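Long-range contacts in thiamin pyrophosphokinase family protein (Enterococcus faecalis, PDB 3MEL), which probably transfers pyrophosphate from ATP to thiamine, making thiamine diphosphate, and is seen here with that product and magnesium bound: residues Y139-Y145 and F199-M205; Y155-C159 and A196-S200; Y158-T162 and M205-I209. Residues are numbered along the deposited sequence.

Interaction 1 (Y139-Y145 and F199-M205)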
# COMPACT_ATOMS: atom_id res chain seq x y z
N TYR A 139 -11.89 8.51 -0.97
CA TYR A 139 -11.27 9.25 -2.08
C TYR A 139 -11.90 10.61 -2.32
O TYR A 139 -13.11 10.77 -2.17
CB TYR A 139 -11.25 8.44 -3.37
CG TYR A 139 -10.44 7.18 -3.25
CD1 TYR A 139 -9.07 7.18 -3.42
CD2 TYR A 139 -11.05 5.98 -2.94
CE1 TYR A 139 -8.33 6.02 -3.30
CE2 TYR A 139 -10.33 4.82 -2.82
CZ TYR A 139 -8.97 4.85 -2.99
OH TYR A 139 -8.29 3.69 -2.84
N TYR A 140 -11.08 11.58 -2.69
CA TYR A 140 -11.56 12.92 -2.97
C TYR A 140 -10.97 13.52 -4.24
O TYR A 140 -9.76 13.45 -4.47
CB TYR A 140 -11.25 13.84 -1.80
CG TYR A 140 -12.05 13.54 -0.56
CD1 TYR A 140 -13.31 14.09 -0.38
CD2 TYR A 140 -11.55 12.71 0.42
CE1 TYR A 140 -14.04 13.81 0.73
CE2 TYR A 140 -12.28 12.42 1.55
CZ TYR A 140 -13.52 12.98 1.70
OH TYR A 140 -14.25 12.71 2.85
N ALA A 141 -11.82 14.13 -5.06
CA ALA A 141 -11.36 14.99 -6.13
C ALA A 141 -11.37 16.41 -5.57
O ALA A 141 -11.89 16.65 -4.49
CB ALA A 141 -12.27 14.88 -7.31
N PRO A 142 -10.78 17.37 -6.31
CA PRO A 142 -10.67 18.76 -5.83
C PRO A 142 -11.98 19.35 -5.33
O PRO A 142 -12.98 19.39 -6.05
CB PRO A 142 -10.23 19.52 -7.09
CG PRO A 142 -9.48 18.53 -7.86
CD PRO A 142 -10.20 17.22 -7.66
N GLY A 143 -11.97 19.83 -4.10
CA GLY A 143 -13.12 20.50 -3.55
C GLY A 143 -12.80 21.00 -2.16
O GLY A 143 -11.63 21.21 -1.83
N SER A 144 -13.83 21.20 -1.35
CA SER A 144 -13.66 21.60 0.04
C SER A 144 -14.52 20.65 0.88
O SER A 144 -15.68 20.44 0.56
CB SER A 144 -14.11 23.05 0.24
OG SER A 144 -13.58 23.88 -0.78
N TYR A 145 -13.95 20.08 1.93
CA TYR A 145 -14.59 18.95 2.59
C TYR A 145 -14.50 18.96 4.11
O TYR A 145 -13.59 19.54 4.71
CB TYR A 145 -14.00 17.64 2.04
CG TYR A 145 -14.11 17.56 0.54
CD1 TYR A 145 -15.35 17.46 -0.07
CD2 TYR A 145 -12.99 17.60 -0.27
CE1 TYR A 145 -15.47 17.40 -1.43
CE2 TYR A 145 -13.11 17.55 -1.63
CZ TYR A 145 -14.35 17.45 -2.21
OH TYR A 145 -14.51 17.39 -3.58
N PHE A 199 -10.47 20.21 4.86
CA PHE A 199 -9.38 20.42 3.91
C PHE A 199 -9.93 20.72 2.52
O PHE A 199 -11.07 20.39 2.21
CB PHE A 199 -8.48 19.19 3.83
CG PHE A 199 -9.04 18.09 2.96
CD1 PHE A 199 -8.58 17.90 1.66
CD2 PHE A 199 -10.03 17.23 3.44
CE1 PHE A 199 -9.08 16.88 0.85
CE2 PHE A 199 -10.54 16.19 2.64
CZ PHE A 199 -10.07 16.02 1.34
N SER A 200 -9.10 21.34 1.69
CA SER A 200 -9.49 21.67 0.33
C SER A 200 -8.28 21.72 -0.61
O SER A 200 -7.14 21.81 -0.15
CB SER A 200 -10.29 22.98 0.27
OG SER A 200 -9.87 23.89 1.28
N PHE A 201 -8.55 21.63 -1.91
CA PHE A 201 -7.52 21.61 -2.92
C PHE A 201 -8.12 21.78 -4.32
O PHE A 201 -9.33 21.56 -4.51
CB PHE A 201 -6.65 20.36 -2.81
CG PHE A 201 -7.36 19.06 -3.10
CD1 PHE A 201 -7.18 18.41 -4.31
CD2 PHE A 201 -8.17 18.47 -2.15
CE1 PHE A 201 -7.81 17.22 -4.58
CE2 PHE A 201 -8.80 17.27 -2.42
CZ PHE A 201 -8.62 16.64 -3.64
N ASP A 202 -7.30 22.18 -5.28
CA ASP A 202 -7.81 22.58 -6.59
C ASP A 202 -7.58 21.53 -7.65
O ASP A 202 -8.30 21.49 -8.64
CB ASP A 202 -7.14 23.88 -7.06
CG ASP A 202 -7.51 25.09 -6.22
OD1 ASP A 202 -8.47 25.01 -5.41
OD2 ASP A 202 -6.83 26.12 -6.37
N ALA A 203 -6.57 20.68 -7.47
CA ALA A 203 -6.17 19.76 -8.52
C ALA A 203 -5.52 18.50 -7.96
O ALA A 203 -4.77 18.56 -6.98
CB ALA A 203 -5.23 20.43 -9.50
N GLY A 204 -5.82 17.36 -8.60
CA GLY A 204 -5.23 16.10 -8.21
C GLY A 204 -6.22 15.19 -7.50
O GLY A 204 -7.42 15.42 -7.53
N MSE A 205 -5.71 14.14 -6.87
CA MSE A 205 -6.59 13.28 -6.12
C MSE A 205 -5.97 12.82 -4.84
O MSE A 205 -4.81 12.43 -4.80
CB MSE A 205 -7.04 12.09 -6.94
CG MSE A 205 -8.54 11.90 -6.90
SE MSE A 205 -9.07 10.11 -7.41
CE MSE A 205 -7.89 9.08 -6.26
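Phe199 and Phe201 both take the p rotamer at chi1, and that choice brings the ends of their rings in toward residues 139-145. Phe199 presents its edge to the face of Tyr140, itself in the m rotamer: the ring centroids are 5.2 Å apart, the planes stand at 88°, and Tyr145 completes the aromatic cluster, its CD2 lying 3.7 Å from Phe199 CZ. Phe201 offers a ring face to Pro142 CA, 3.8 Å from the ring centroid, a CH-pi contact. Here the chain crosses between the two sheets of the vitamin B1-binding domain, a beta sandwich, and strands 144-148 and 196-200 pair antiparallel: Tyr145 N donates to Phe199 O (2.9 Å), Phe199 N to Tyr145 O (3.2 Å), and beyond them Phe201 N to Gly143 O (3.1 Å). The m rotamer of Tyr145 also lets its OH donate to Ala141 O, 2.9 Å away. A side chain on Gly143 would run into that hydroxyl. Selenomethionine Met205 lays its CE 3.6 Å from Tyr139 CD1.

Interaction 2 (Y155-C159 and A196-S200)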
# COMPACT_ATOMS: atom_id res chain seq x y z
N TYR A 155 -5.55 8.06 13.92
CA TYR A 155 -4.74 8.86 13.01
C TYR A 155 -5.50 9.35 11.79
O TYR A 155 -6.50 8.76 11.40
CB TYR A 155 -3.48 8.08 12.62
CG TYR A 155 -2.65 7.67 13.82
CD1 TYR A 155 -1.95 8.62 14.57
CD2 TYR A 155 -2.57 6.34 14.22
CE1 TYR A 155 -1.20 8.26 15.66
CE2 TYR A 155 -1.81 5.97 15.32
CZ TYR A 155 -1.12 6.93 16.03
OH TYR A 155 -0.37 6.58 17.13
N LEU A 156 -5.02 10.44 11.21
CA LEU A 156 -5.59 10.99 9.99
C LEU A 156 -4.47 11.21 8.97
O LEU A 156 -3.35 11.55 9.33
CB LEU A 156 -6.30 12.31 10.30
CG LEU A 156 -6.90 13.16 9.17
CD1 LEU A 156 -7.97 12.41 8.35
CD2 LEU A 156 -7.44 14.47 9.71
N ALA A 157 -4.75 11.00 7.70
CA ALA A 157 -3.69 11.11 6.71
C ALA A 157 -4.24 11.67 5.41
O ALA A 157 -5.34 11.33 4.97
CB ALA A 157 -3.06 9.78 6.47
N TYR A 158 -3.47 12.57 4.82
CA TYR A 158 -3.76 13.02 3.48
C TYR A 158 -2.70 12.47 2.54
O TYR A 158 -1.55 12.93 2.51
CB TYR A 158 -3.87 14.53 3.41
CG TYR A 158 -5.02 15.05 4.23
CD1 TYR A 158 -6.27 15.25 3.67
CD2 TYR A 158 -4.86 15.33 5.59
CE1 TYR A 158 -7.34 15.72 4.44
CE2 TYR A 158 -5.89 15.80 6.34
CZ TYR A 158 -7.13 15.99 5.77
OH TYR A 158 -8.15 16.45 6.56
N CYS A 159 -3.09 11.44 1.81
CA CYS A 159 -2.21 10.75 0.88
C CYS A 159 -2.52 11.27 -0.51
O CYS A 159 -3.59 11.02 -1.05
CB CYS A 159 -2.47 9.26 0.99
SG CYS A 159 -2.16 8.64 2.65
N ALA A 196 -14.18 16.39 13.77
CA ALA A 196 -14.14 16.54 12.33
C ALA A 196 -12.96 17.39 11.96
O ALA A 196 -12.60 18.31 12.69
CB ALA A 196 -15.43 17.17 11.82
N ALA A 197 -12.35 17.08 10.82
CA ALA A 197 -11.31 17.93 10.28
C ALA A 197 -11.83 18.50 8.97
O ALA A 197 -12.92 18.15 8.54
CB ALA A 197 -10.05 17.15 10.06
N ALA A 198 -11.09 19.42 8.37
CA ALA A 198 -11.48 19.93 7.06
C ALA A 198 -10.25 20.17 6.18
O ALA A 198 -9.14 20.29 6.68
CB ALA A 198 -12.30 21.20 7.21
N PHE A 199 -10.47 20.21 4.86
CA PHE A 199 -9.38 20.42 3.91
C PHE A 199 -9.93 20.72 2.52
O PHE A 199 -11.07 20.39 2.21
CB PHE A 199 -8.48 19.19 3.83
CG PHE A 199 -9.04 18.09 2.96
CD1 PHE A 199 -8.58 17.90 1.66
CD2 PHE A 199 -10.03 17.23 3.44
CE1 PHE A 199 -9.08 16.88 0.85
CE2 PHE A 199 -10.54 16.19 2.64
CZ PHE A 199 -10.07 16.02 1.34
N SER A 200 -9.10 21.34 1.69
CA SER A 200 -9.49 21.67 0.33
C SER A 200 -8.28 21.72 -0.61
O SER A 200 -7.14 21.81 -0.15
CB SER A 200 -10.29 22.98 0.27
OG SER A 200 -9.87 23.89 1.28
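This is a face-to-face contact between the two sheets of a beta sandwich, the fold of the vitamin B1-binding domain. Strand 155-160 belongs to the large mixed sheet and strand 196-200 is the middle strand of the three-stranded antiparallel sheet packed on it. The two segments run nearly parallel, at 12°, with their axes 10.3 Å apart at closest approach. That gap is too wide for backbone pairing and is filled by side chains, so what joins the segments is apolar and aromatic.

Every second residue takes part: Leu156 and Tyr158 point from one sheet toward Ala197 and Phe199 of the other. Leu156, with chi1 at t, extends CD2 to within 3.8 Å of Ala197 CB, and the small alanine leaves room for the tip of the tyrosine, Tyr158 OH lying 4.0 Å from Ala197 CB. Tyr158 and Phe199 supply most of the buried surface. Leu169 of strand 167-170 touches both rings, and Val208 of strand 206-211 touches Leu156 and Phe199. On its other side, strand 155-160 looks out at the second subunit: Tyr155 makes a cation-pi contact with Arg105 of that subunit, and Ala157 packs on its Asp107. Within the sandwich, Tyr158 turns its edge to the face of Phe199, with the centroids 4.8 Å apart, the planes at 61°, and Tyr158 CE1 only 3.2 Å from Phe199 CD2.

Interaction 3 (Y158-T162 and M205-I209)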
# COMPACT_ATOMS: atom_id res chain seq x y z
N TYR A 158 -3.47 12.57 4.82
CA TYR A 158 -3.76 13.02 3.48
C TYR A 158 -2.70 12.47 2.54
O TYR A 158 -1.55 12.93 2.51
CB TYR A 158 -3.87 14.53 3.41
CG TYR A 158 -5.02 15.05 4.23
CD1 TYR A 158 -6.27 15.25 3.67
CD2 TYR A 158 -4.86 15.33 5.59
CE1 TYR A 158 -7.34 15.72 4.44
CE2 TYR A 158 -5.89 15.80 6.34
CZ TYR A 158 -7.13 15.99 5.77
OH TYR A 158 -8.15 16.45 6.56
N CYS A 159 -3.09 11.44 1.81
CA CYS A 159 -2.21 10.75 0.88
C CYS A 159 -2.52 11.27 -0.51
O CYS A 159 -3.59 11.02 -1.05
CB CYS A 159 -2.47 9.26 0.99
SG CYS A 159 -2.16 8.64 2.65
N CYS A 160 -1.62 12.07 -1.06
CA CYS A 160 -1.81 12.64 -2.38
C CYS A 160 -1.36 11.63 -3.43
O CYS A 160 -0.16 11.35 -3.54
CB CYS A 160 -1.02 13.93 -2.53
SG CYS A 160 -1.44 15.14 -1.28
N LEU A 161 -2.30 11.09 -4.18
CA LEU A 161 -1.97 10.03 -5.12
C LEU A 161 -1.29 10.62 -6.35
O LEU A 161 -0.56 9.92 -7.10
CB LEU A 161 -3.22 9.25 -5.48
CG LEU A 161 -3.90 8.63 -4.27
CD1 LEU A 161 -5.20 7.95 -4.69
CD2 LEU A 161 -2.95 7.66 -3.56
N THR A 162 -1.51 11.91 -6.55
CA THR A 162 -0.94 12.63 -7.67
C THR A 162 -0.40 13.94 -7.15
O THR A 162 -0.72 14.34 -6.05
CB THR A 162 -2.03 13.00 -8.64
OG1 THR A 162 -2.88 13.95 -8.01
CG2 THR A 162 -2.82 11.77 -9.03
N MSE A 205 -5.71 14.14 -6.87
CA MSE A 205 -6.59 13.28 -6.12
C MSE A 205 -5.97 12.82 -4.84
O MSE A 205 -4.81 12.43 -4.80
CB MSE A 205 -7.04 12.09 -6.94
CG MSE A 205 -8.54 11.90 -6.90
SE MSE A 205 -9.07 10.11 -7.41
CE MSE A 205 -7.89 9.08 -6.26
N ILE A 206 -6.76 12.88 -3.77
CA ILE A 206 -6.28 12.52 -2.45
C ILE A 206 -7.08 11.36 -1.89
O ILE A 206 -8.28 11.19 -2.15
CB ILE A 206 -6.32 13.70 -1.47
CG1 ILE A 206 -5.68 14.93 -2.10
CG2 ILE A 206 -5.62 13.33 -0.17
CD1 ILE A 206 -5.88 16.19 -1.31
N ALA A 207 -6.37 10.54 -1.13
CA ALA A 207 -6.97 9.44 -0.43
C ALA A 207 -6.90 9.81 1.02
O ALA A 207 -5.83 9.79 1.62
CB ALA A 207 -6.19 8.15 -0.70
N VAL A 208 -8.03 10.17 1.61
CA VAL A 208 -8.02 10.43 3.02
C VAL A 208 -7.99 9.08 3.72
O VAL A 208 -8.80 8.21 3.41
CB VAL A 208 -9.23 11.26 3.43
CG1 VAL A 208 -9.36 11.32 4.94
CG2 VAL A 208 -9.13 12.65 2.83
N ILE A 209 -7.04 8.89 4.63
CA ILE A 209 -6.93 7.62 5.35
C ILE A 209 -6.97 7.79 6.86
O ILE A 209 -6.22 8.59 7.41
CB ILE A 209 -5.63 6.85 4.98
CG1 ILE A 209 -5.66 6.41 3.51
CG2 ILE A 209 -5.43 5.65 5.89
CD1 ILE A 209 -4.40 5.70 3.08
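Apolar side chains occupy both faces of this strand pair. On the face shared by Tyr158, Cys160, Ile206 and Val208, the tyrosine ring is bordered by two branched residues: Val208 CG2 comes within 3.9 Å of Tyr158 CE1, and Ile206 CG2 lies 4.2 Å from Tyr158 CB. Cys160 SG adds a looser contact with Ile206 CG1 at 4.3 Å. On the other face Cys159 CB lies 4.2 Å from Ala207 CB, and Cys159 SG reaches Ile209 CD1 at 3.7 Å. Just past the strand, Leu161 CD1 packs against CE of selenomethionine Met205 at 3.3 Å and against Ala207 CB at 4.1 Å.

The backbone between these faces is regular antiparallel sheet. Cys159 and Ala207 form the hydrogen-bonded pair, with Ala207 N to Cys159 O at 2.8 Å and Cys159 N to Ala207 O at 3.2 Å; Tyr158-Val208 and Cys160-Ile206 flank it as non-hydrogen-bonded pairs. Leu161 N donates to Met205 O (2.9 Å), carrying the pairing past the end of strand 155-160. At the edge a side chain takes over: Thr162, in the p rotamer, accepts a hydrogen bond at OG1 from Met205 N (3.1 Å).

In the large mixed sheet of the sandwich, strand 206-211 lies between strands 135-140 and 155-160, and strand 185-190 follows on the far side of the latter. Leu167 of the smaller sheet covers Cys160 and Ile206, while Cys159, Leu161 and Ile209 pack on Asp107, Trp114 and Ile106 of the second subunit, residues in or just beside its helix 106-113.

The three contacts build one beta sandwich. Interaction 3 pairs strands inside the large sheet, interaction 2 bridges to the smaller sheet, and interaction 1 covers the end where the chain passes between them. Phe199 belongs to interactions 1 and 2, Tyr158 to 2 and 3, and Met205 to 1 and 3; the centres of the three contacts lie 9 to 11 Å apart. Tyr140 N to Ile206 O at 2.9 Å, a probable hydrogen bond, ties interaction 1 to interaction 3. Bound thiamine diphosphate is remote, about 14 Å from the side chain of Tyr139, although a magnesium ion sits about 3 Å from that of Ser200. Interactions 2 and 3 also meet the second subunit.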